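Local coordinates for protein cytosine-specific methyltransferase (Escherichia coli O157:H7 EDL933, PDB 3G7U) that probably transfers a methyl group from S-adenosyl-L-methionine to carbon 5 of cytosine in DNA, at residues Ile37-Ile42 / Phe344-Asn349; Thr320-Ala325 / Phe330-Arg335. All coordinates share one frame; numbering follows the deposited sequence.

Both interactions lie where the C-terminal part of the chain returns to its N-terminal Rossmann-like half, which in this family binds the cofactor, and their centres are about 11 Å apart. Interaction 2 folds the loop after helix 321-328 back along the helix, from Arg322 to Ala325. Interaction 1 ties the next helix, 340-348, to helix 34-43, some 300 residues earlier. The two touch directly: Thr39 CG2 packs 3.3 Å from Arg335 O, Ile347 CD1 lies 3.3 Å from Pro321 O, and Phe344 CZ is 3.4 Å from Pro321 N. The sequence around 320-331 resembles motif IX and that from Gln346 onward motif X of C5-methyltransferases. Neither contact includes Cys81, the predicted catalytic residue.

Interaction 1: Ile37-Ile42 / Phe344-Asn349; sequences INTHAI and FRQIGN
The carboxamide of Gln346 turns NE2 toward Thr39, while its oxygen, OE1, is taken by the backbone N-H of His337. The hydroxyl of Thr39 sits beyond NE2, tilted 23° out of the amide plane. The link itself is one hydrogen bond, with Gln346 NE2 donating to Thr39 OG1 over 2.9 Å at a moderately bent N-H...O angle of 146°. The methyl of Thr39 makes only a loose side contact, its CG2 lying 4.0 Å from Gln346 OE1. The two side chains reach for each other from opposite directions between backbones set 8.7 Å apart, Thr39 CA to Gln346 CA. Gln346 covers most of that distance, because its chain is extended beyond CG (chi2 178°) and carries the amide straight out from the helix. The short threonine needs only to put OG1 beside its own backbone nitrogen. From there the hydroxyl also donates to His35 O, one turn earlier in the same helix, so OG1 both gives and receives a bond. With an acceptor facing NE2 and a donor facing OE1, the rotation of the glutamine amide is fixed. Both residues are buried, and these bonds give OG1, OE1 and one N-H of NE2 partners there. The contact is a polar bridge of small area, 79 Å² in all, between helices distant in sequence. Helix 34-43 follows strand 25-30 of the mixed Rossmann-like sheet and packs against strand 48-50 through Ile37 and Ala41. Helix 340-348 leans with Phe344 and Ile347 on helix 321-328, so the bridge joins the early sheet-flanking layer to the C-terminal helices.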
ATOM      1  N   ILE A  37     -10.642   6.284  -3.938  1.00 19.27           N
ATOM      2  CA  ILE A  37     -11.449   6.287  -2.720  1.00 20.06           C
ATOM      3  C   ILE A  37     -12.664   5.363  -2.781  1.00 20.28           C
ATOM      4  O   ILE A  37     -13.066   4.794  -1.753  1.00 21.76           O
ATOM      5  CB  ILE A  37     -11.896   7.712  -2.271  1.00 22.96           C
ATOM      6  CG1 ILE A  37     -12.184   7.709  -0.760  1.00 23.94           C
ATOM      7  CG2 ILE A  37     -13.090   8.231  -3.109  1.00 25.47           C
ATOM      8  CD1 ILE A  37     -12.525   9.064  -0.227  1.00 22.77           C
ATOM      9  N   ASN A  38     -13.251   5.166  -3.962  1.00 17.60           N
ATOM     10  CA  ASN A  38     -14.304   4.182  -4.079  1.00 21.13           C
ATOM     11  C   ASN A  38     -13.754   2.811  -3.765  1.00 22.78           C
ATOM     12  O   ASN A  38     -14.401   2.009  -3.097  1.00 21.52           O
ATOM     13  CB  ASN A  38     -14.909   4.213  -5.492  1.00 23.93           C
ATOM     14  CG  ASN A  38     -15.832   5.396  -5.686  1.00 30.65           C
ATOM     15  OD1 ASN A  38     -16.203   6.070  -4.719  1.00 34.88           O
ATOM     16  ND2 ASN A  38     -16.202   5.663  -6.938  1.00 32.91           N
ATOM     17  N   THR A  39     -12.559   2.532  -4.245  1.00 19.29           N
ATOM     18  CA  THR A  39     -11.967   1.219  -3.919  1.00 19.33           C
ATOM     19  C   THR A  39     -11.650   1.062  -2.423  1.00 23.02           C
ATOM     20  O   THR A  39     -11.835  -0.015  -1.831  1.00 20.76           O
ATOM     21  CB  THR A  39     -10.745   0.899  -4.797  1.00 24.04           C
ATOM     22  OG1 THR A  39     -11.210   0.790  -6.151  1.00 26.69           O
ATOM     23  CG2 THR A  39     -10.091  -0.411  -4.354  1.00 21.17           C
ATOM     24  N   HIS A  40     -11.211   2.159  -1.803  1.00 17.56           N
ATOM     25  CA  HIS A  40     -10.948   2.134  -0.378  1.00 19.75           C
ATOM     26  C   HIS A  40     -12.264   1.779   0.324  1.00 22.57           C
ATOM     27  O   HIS A  40     -12.284   0.886   1.205  1.00 21.57           O
ATOM     28  CB  HIS A  40     -10.394   3.482   0.092  1.00 14.74           C
ATOM     29  CG  HIS A  40      -9.780   3.423   1.451  1.00 17.63           C
ATOM     30  ND1 HIS A  40     -10.546   3.330   2.606  1.00 19.63           N
ATOM     31  CD2 HIS A  40      -8.490   3.488   1.855  1.00 18.08           C
ATOM     32  CE1 HIS A  40      -9.745   3.288   3.651  1.00 19.10           C
ATOM     33  NE2 HIS A  40      -8.496   3.412   3.228  1.00 21.15           N
ATOM     34  N   ALA A  41     -13.375   2.404  -0.090  1.00 19.78           N
ATOM     35  CA  ALA A  41     -14.674   2.137   0.578  1.00 20.88           C
ATOM     36  C   ALA A  41     -15.166   0.722   0.393  1.00 22.05           C
ATOM     37  O   ALA A  41     -15.836   0.177   1.256  1.00 25.97           O
ATOM     38  CB  ALA A  41     -15.752   3.116   0.130  1.00 22.42           C
ATOM     39  N   ILE A  42     -14.839   0.117  -0.744  1.00 23.08           N
ATOM     40  CA  ILE A  42     -15.219  -1.292  -0.978  1.00 21.56           C
ATOM     41  C   ILE A  42     -14.525  -2.221   0.023  1.00 27.17           C
ATOM     42  O   ILE A  42     -15.124  -3.170   0.536  1.00 24.57           O
ATOM     43  CB  ILE A  42     -14.865  -1.750  -2.426  1.00 22.81           C
ATOM     44  CG1 ILE A  42     -15.807  -1.122  -3.470  1.00 27.98           C
ATOM     45  CG2 ILE A  42     -14.984  -3.274  -2.560  1.00 21.29           C
ATOM     46  CD1 ILE A  42     -17.296  -1.380  -3.222  1.00 33.77           C
ATOM     47  N   PHE A 344      -3.933  -1.507 -11.899  1.00 21.30           N
ATOM     48  CA  PHE A 344      -2.468  -1.453 -11.891  1.00 24.90           C
ATOM     49  C   PHE A 344      -1.942  -0.167 -11.277  1.00 28.42           C
ATOM     50  O   PHE A 344      -0.936  -0.184 -10.544  1.00 27.84           O
ATOM     51  CB  PHE A 344      -1.903  -1.611 -13.303  1.00 24.54           C
ATOM     52  CG  PHE A 344      -1.783  -3.041 -13.748  1.00 28.94           C
ATOM     53  CD1 PHE A 344      -2.599  -3.527 -14.759  1.00 32.66           C
ATOM     54  CD2 PHE A 344      -0.869  -3.884 -13.164  1.00 37.76           C
ATOM     55  CE1 PHE A 344      -2.504  -4.829 -15.183  1.00 38.75           C
ATOM     56  CE2 PHE A 344      -0.775  -5.210 -13.581  1.00 36.76           C
ATOM     57  CZ  PHE A 344      -1.592  -5.675 -14.577  1.00 34.06           C
ATOM     58  N   ARG A 345      -2.586   0.949 -11.606  1.00 27.97           N
ATOM     59  CA  ARG A 345      -2.299   2.221 -10.933  1.00 25.62           C
ATOM     60  C   ARG A 345      -2.584   2.137  -9.434  1.00 23.08           C
ATOM     61  O   ARG A 345      -1.725   2.534  -8.647  1.00 25.96           O
ATOM     62  CB  ARG A 345      -3.054   3.388 -11.574  1.00 28.49           C
ATOM     63  CG  ARG A 345      -2.440   3.817 -12.893  1.00 35.54           C
ATOM     64  CD  ARG A 345      -3.459   4.549 -13.787  1.00 46.00           C
ATOM     65  NE  ARG A 345      -3.915   5.808 -13.203  1.00 54.77           N
ATOM     66  CZ  ARG A 345      -3.306   6.983 -13.371  1.00 61.93           C
ATOM     67  NH1 ARG A 345      -2.202   7.071 -14.116  1.00 59.45           N
ATOM     68  NH2 ARG A 345      -3.804   8.077 -12.792  1.00 61.01           N
ATOM     69  N   GLN A 346      -3.736   1.594  -9.021  1.00 22.34           N
ATOM     70  CA  GLN A 346      -4.041   1.476  -7.581  1.00 22.75           C
ATOM     71  C   GLN A 346      -2.989   0.668  -6.814  1.00 27.06           C
ATOM     72  O   GLN A 346      -2.578   1.037  -5.708  1.00 23.77           O
ATOM     73  CB  GLN A 346      -5.415   0.848  -7.366  1.00 21.69           C
ATOM     74  CG  GLN A 346      -6.564   1.744  -7.901  1.00 20.50           C
ATOM     75  CD  GLN A 346      -7.930   1.132  -7.750  1.00 23.79           C
ATOM     76  OE1 GLN A 346      -8.090  -0.063  -7.761  1.00 23.52           O
ATOM     77  NE2 GLN A 346      -8.930   1.960  -7.586  1.00 22.47           N
ATOM     78  N   ILE A 347      -2.591  -0.452  -7.407  1.00 23.77           N
ATOM     79  CA  ILE A 347      -1.553  -1.309  -6.842  1.00 22.17           C
ATOM     80  C   ILE A 347      -0.177  -0.622  -6.766  1.00 25.50           C
ATOM     81  O   ILE A 347       0.443  -0.583  -5.691  1.00 27.79           O
ATOM     82  CB  ILE A 347      -1.493  -2.647  -7.629  1.00 23.02           C
ATOM     83  CG1 ILE A 347      -2.799  -3.387  -7.401  1.00 21.44           C
ATOM     84  CG2 ILE A 347      -0.362  -3.546  -7.065  1.00 25.27           C
ATOM     85  CD1 ILE A 347      -3.106  -4.466  -8.474  1.00 19.45           C
ATOM     86  N   GLY A 348       0.298  -0.089  -7.894  1.00 24.40           N
ATOM     87  CA  GLY A 348       1.575   0.615  -7.970  1.00 26.21           C
ATOM     88  C   GLY A 348       1.724   1.795  -7.026  1.00 32.17           C
ATOM     89  O   GLY A 348       2.790   1.997  -6.458  1.00 29.76           O
ATOM     90  N   ASN A 349       0.642   2.547  -6.838  1.00 25.33           N
ATOM     91  CA  ASN A 349       0.584   3.690  -5.909  1.00 30.57           C
ATOM     92  C   ASN A 349       0.494   3.361  -4.414  1.00 31.60           C
ATOM     93  O   ASN A 349       0.375   4.277  -3.579  1.00 35.52           O
ATOM     94  CB  ASN A 349      -0.643   4.554  -6.249  1.00 33.48           C
ATOM     95  CG  ASN A 349      -0.460   5.361  -7.524  1.00 44.05           C
ATOM     96  OD1 ASN A 349       0.663   5.593  -7.965  1.00 46.36           O
ATOM     97  ND2 ASN A 349      -1.575   5.787  -8.129  1.00 45.04           N
TER

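Interaction 2: Thr320-Ala325 / Phe330-Arg335; sequences TPREAA and FPDWFR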
ATOM      1  N   THR A 320      -1.093 -10.203 -14.609  1.00 20.89           N
ATOM      2  CA  THR A 320      -2.447  -9.771 -14.404  1.00 21.26           C
ATOM      3  C   THR A 320      -2.493  -8.827 -13.206  1.00 18.74           C
ATOM      4  O   THR A 320      -1.550  -8.767 -12.403  1.00 16.77           O
ATOM      5  CB  THR A 320      -3.372 -10.956 -14.077  1.00 22.06           C
ATOM      6  OG1 THR A 320      -2.962 -11.509 -12.837  1.00 20.00           O
ATOM      7  CG2 THR A 320      -3.295 -12.023 -15.144  1.00 22.59           C
ATOM      8  N   PRO A 321      -3.572  -8.047 -13.094  1.00 17.73           N
ATOM      9  CA  PRO A 321      -3.689  -7.237 -11.867  1.00 18.77           C
ATOM     10  C   PRO A 321      -3.587  -8.065 -10.583  1.00 21.56           C
ATOM     11  O   PRO A 321      -2.997  -7.613  -9.594  1.00 20.02           O
ATOM     12  CB  PRO A 321      -5.100  -6.635 -11.997  1.00 19.06           C
ATOM     13  CG  PRO A 321      -5.330  -6.538 -13.438  1.00 19.10           C
ATOM     14  CD  PRO A 321      -4.633  -7.756 -14.071  1.00 15.26           C
ATOM     15  N   ARG A 322      -4.176  -9.258 -10.566  1.00 19.00           N
ATOM     16  CA  ARG A 322      -4.113 -10.035  -9.327  1.00 17.27           C
ATOM     17  C   ARG A 322      -2.681 -10.489  -9.042  1.00 19.32           C
ATOM     18  O   ARG A 322      -2.250 -10.498  -7.899  1.00 19.51           O
ATOM     19  CB  ARG A 322      -5.065 -11.241  -9.352  1.00 20.13           C
ATOM     20  CG  ARG A 322      -5.036 -12.167  -8.103  1.00 21.21           C
ATOM     21  CD  ARG A 322      -5.299 -11.454  -6.770  1.00 19.04           C
ATOM     22  NE  ARG A 322      -6.636 -10.883  -6.709  1.00 19.32           N
ATOM     23  CZ  ARG A 322      -7.022  -9.976  -5.814  1.00 21.77           C
ATOM     24  NH1 ARG A 322      -6.181  -9.566  -4.862  1.00 20.01           N
ATOM     25  NH2 ARG A 322      -8.272  -9.513  -5.841  1.00 20.26           N
ATOM     26  N   GLU A 323      -1.923 -10.793 -10.092  1.00 20.34           N
ATOM     27  CA  GLU A 323      -0.511 -11.144  -9.909  1.00 24.33           C
ATOM     28  C   GLU A 323       0.294  -9.978  -9.368  1.00 23.66           C
ATOM     29  O   GLU A 323       1.101 -10.163  -8.455  1.00 21.81           O
ATOM     30  CB  GLU A 323       0.092 -11.656 -11.227  1.00 20.68           C
ATOM     31  CG  GLU A 323      -0.459 -13.066 -11.571  1.00 21.53           C
ATOM     32  CD  GLU A 323      -0.207 -13.535 -13.015  1.00 27.56           C
ATOM     33  OE1 GLU A 323       0.184 -12.721 -13.879  1.00 23.58           O
ATOM     34  OE2 GLU A 323      -0.443 -14.748 -13.298  1.00 24.89           O
ATOM     35  N   ALA A 324       0.067  -8.781  -9.912  1.00 21.16           N
ATOM     36  CA  ALA A 324       0.694  -7.587  -9.390  1.00 21.21           C
ATOM     37  C   ALA A 324       0.329  -7.336  -7.922  1.00 24.84           C
ATOM     38  O   ALA A 324       1.210  -6.944  -7.109  1.00 23.31           O
ATOM     39  CB  ALA A 324       0.315  -6.385 -10.234  1.00 19.24           C
ATOM     40  N   ALA A 325      -0.944  -7.543  -7.588  1.00 19.68           N
ATOM     41  CA  ALA A 325      -1.447  -7.372  -6.196  1.00 19.21           C
ATOM     42  C   ALA A 325      -0.706  -8.307  -5.281  1.00 22.00           C
ATOM     43  O   ALA A 325      -0.280  -7.914  -4.184  1.00 21.06           O
ATOM     44  CB  ALA A 325      -2.932  -7.656  -6.108  1.00 18.94           C
ATOM     45  N   PHE A 330      -0.601  -7.487  -1.304  1.00 18.85           N
ATOM     46  CA  PHE A 330      -2.020  -7.409  -0.991  1.00 19.88           C
ATOM     47  C   PHE A 330      -2.613  -8.812  -0.865  1.00 20.95           C
ATOM     48  O   PHE A 330      -2.215  -9.738  -1.570  1.00 22.83           O
ATOM     49  CB  PHE A 330      -2.786  -6.634  -2.099  1.00 17.08           C
ATOM     50  CG  PHE A 330      -2.727  -5.133  -1.963  1.00 20.46           C
ATOM     51  CD1 PHE A 330      -3.687  -4.444  -1.208  1.00 20.75           C
ATOM     52  CD2 PHE A 330      -1.763  -4.427  -2.658  1.00 18.91           C
ATOM     53  CE1 PHE A 330      -3.632  -3.054  -1.115  1.00 21.09           C
ATOM     54  CE2 PHE A 330      -1.688  -3.050  -2.569  1.00 23.62           C
ATOM     55  CZ  PHE A 330      -2.639  -2.376  -1.810  1.00 18.48           C
ATOM     56  N   PRO A 331      -3.583  -8.993   0.035  1.00 19.60           N
ATOM     57  CA  PRO A 331      -4.202 -10.312   0.117  1.00 23.69           C
ATOM     58  C   PRO A 331      -5.155 -10.577  -1.044  1.00 26.19           C
ATOM     59  O   PRO A 331      -5.675  -9.636  -1.661  1.00 21.67           O
ATOM     60  CB  PRO A 331      -5.019 -10.232   1.398  1.00 21.40           C
ATOM     61  CG  PRO A 331      -5.261  -8.780   1.647  1.00 22.59           C
ATOM     62  CD  PRO A 331      -4.172  -8.023   0.985  1.00 23.28           C
ATOM     63  N   ASP A 332      -5.407 -11.847  -1.339  1.00 23.72           N
ATOM     64  CA  ASP A 332      -6.332 -12.203  -2.419  1.00 23.88           C
ATOM     65  C   ASP A 332      -7.750 -11.725  -2.253  1.00 23.73           C
ATOM     66  O   ASP A 332      -8.452 -11.604  -3.247  1.00 24.37           O
ATOM     67  CB  ASP A 332      -6.381 -13.725  -2.623  1.00 23.83           C
ATOM     68  CG  ASP A 332      -5.248 -14.235  -3.448  1.00 26.93           C
ATOM     69  OD1 ASP A 332      -4.466 -13.433  -3.997  1.00 22.61           O
ATOM     70  OD2 ASP A 332      -5.147 -15.481  -3.594  1.00 27.21           O
ATOM     71  N   TRP A 333      -8.169 -11.448  -1.013  1.00 21.89           N
ATOM     72  CA  TRP A 333      -9.533 -10.959  -0.743  1.00 22.29           C
ATOM     73  C   TRP A 333      -9.712  -9.439  -0.924  1.00 24.43           C
ATOM     74  O   TRP A 333     -10.822  -8.943  -0.878  1.00 23.59           O
ATOM     75  CB  TRP A 333     -10.016 -11.416   0.659  1.00 20.24           C
ATOM     76  CG  TRP A 333      -9.079 -11.091   1.806  1.00 25.95           C
ATOM     77  CD1 TRP A 333      -8.177 -11.928   2.375  1.00 22.54           C
ATOM     78  CD2 TRP A 333      -8.971  -9.831   2.535  1.00 24.55           C
ATOM     79  NE1 TRP A 333      -7.530 -11.302   3.426  1.00 24.27           N
ATOM     80  CE2 TRP A 333      -7.998 -10.019   3.547  1.00 24.76           C
ATOM     81  CE3 TRP A 333      -9.625  -8.587   2.440  1.00 26.55           C
ATOM     82  CZ2 TRP A 333      -7.625  -9.001   4.443  1.00 25.62           C
ATOM     83  CZ3 TRP A 333      -9.269  -7.575   3.325  1.00 26.64           C
ATOM     84  CH2 TRP A 333      -8.273  -7.781   4.316  1.00 26.76           C
ATOM     85  N   PHE A 334      -8.608  -8.731  -1.173  1.00 20.31           N
ATOM     86  CA  PHE A 334      -8.661  -7.288  -1.413  1.00 19.64           C
ATOM     87  C   PHE A 334      -9.174  -7.080  -2.839  1.00 22.13           C
ATOM     88  O   PHE A 334      -8.699  -7.705  -3.782  1.00 23.35           O
ATOM     89  CB  PHE A 334      -7.272  -6.670  -1.199  1.00 18.22           C
ATOM     90  CG  PHE A 334      -7.302  -5.189  -0.980  1.00 21.13           C
ATOM     91  CD1 PHE A 334      -7.337  -4.670   0.329  1.00 20.23           C
ATOM     92  CD2 PHE A 334      -7.342  -4.321  -2.060  1.00 18.65           C
ATOM     93  CE1 PHE A 334      -7.403  -3.286   0.553  1.00 21.29           C
ATOM     94  CE2 PHE A 334      -7.389  -2.913  -1.844  1.00 22.12           C
ATOM     95  CZ  PHE A 334      -7.421  -2.426  -0.533  1.00 19.18           C
ATOM     96  N   ARG A 335     -10.149  -6.189  -3.009  1.00 21.01           N
ATOM     97  CA  ARG A 335     -10.812  -6.045  -4.293  1.00 21.05           C
ATOM     98  C   ARG A 335     -10.415  -4.736  -4.940  1.00 23.08           C
ATOM     99  O   ARG A 335     -10.511  -3.687  -4.308  1.00 24.54           O
ATOM    100  CB  ARG A 335     -12.317  -6.055  -4.089  1.00 21.25           C
ATOM    101  CG  ARG A 335     -13.102  -6.166  -5.399  1.00 22.08           C
ATOM    102  CD  ARG A 335     -14.598  -6.331  -5.087  1.00 23.60           C
ATOM    103  NE  ARG A 335     -15.373  -6.425  -6.318  1.00 27.50           N
ATOM    104  CZ  ARG A 335     -16.578  -6.986  -6.409  1.00 29.87           C
ATOM    105  NH1 ARG A 335     -17.130  -7.540  -5.330  1.00 25.75           N
ATOM    106  NH2 ARG A 335     -17.214  -7.031  -7.592  1.00 26.94           N
TER
HETATM  107  O   HOH W   1      -3.602 -10.830  -4.034  1.00 20.55           O
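Arg322, Ala325 and Phe330 bury the most surface here, and Arg322 reaches Phe334 O. The arginine leaves its helix with CG anti to the backbone N (chi1 178°), then bends at chi2 and chi3, which curls the guanidinium into the Pro331-Phe334 type I turn. NH2 donates to Phe334 O over 2.8 Å, nearly straight at 166° and in the guanidinium plane; NH1 adds a weak bond to the same oxygen. Asp332 O rests over one face of the group, 3.2 Å above its plane, offset toward the rim and too poorly angled for a hydrogen bond. A water accepts from Arg322 NH1 and donates to Phe330 O and Asp332 OD1, while the other carboxylate oxygen, OD2, forms a salt bridge with Arg326. Through these bonds Arg322 ties the turn back to the first turn of helix 321-328. Nearer the helix end, Phe330 N donates to Ala325 O at 2.9 Å, and Ala325 CB packs 4.1 Å from Phe330 CB. Around the contact, Pro331 and Trp333 press on helix 14-22, Phe334 meets helix 34-43, and Pro321 and Ala324 face helix 340-348.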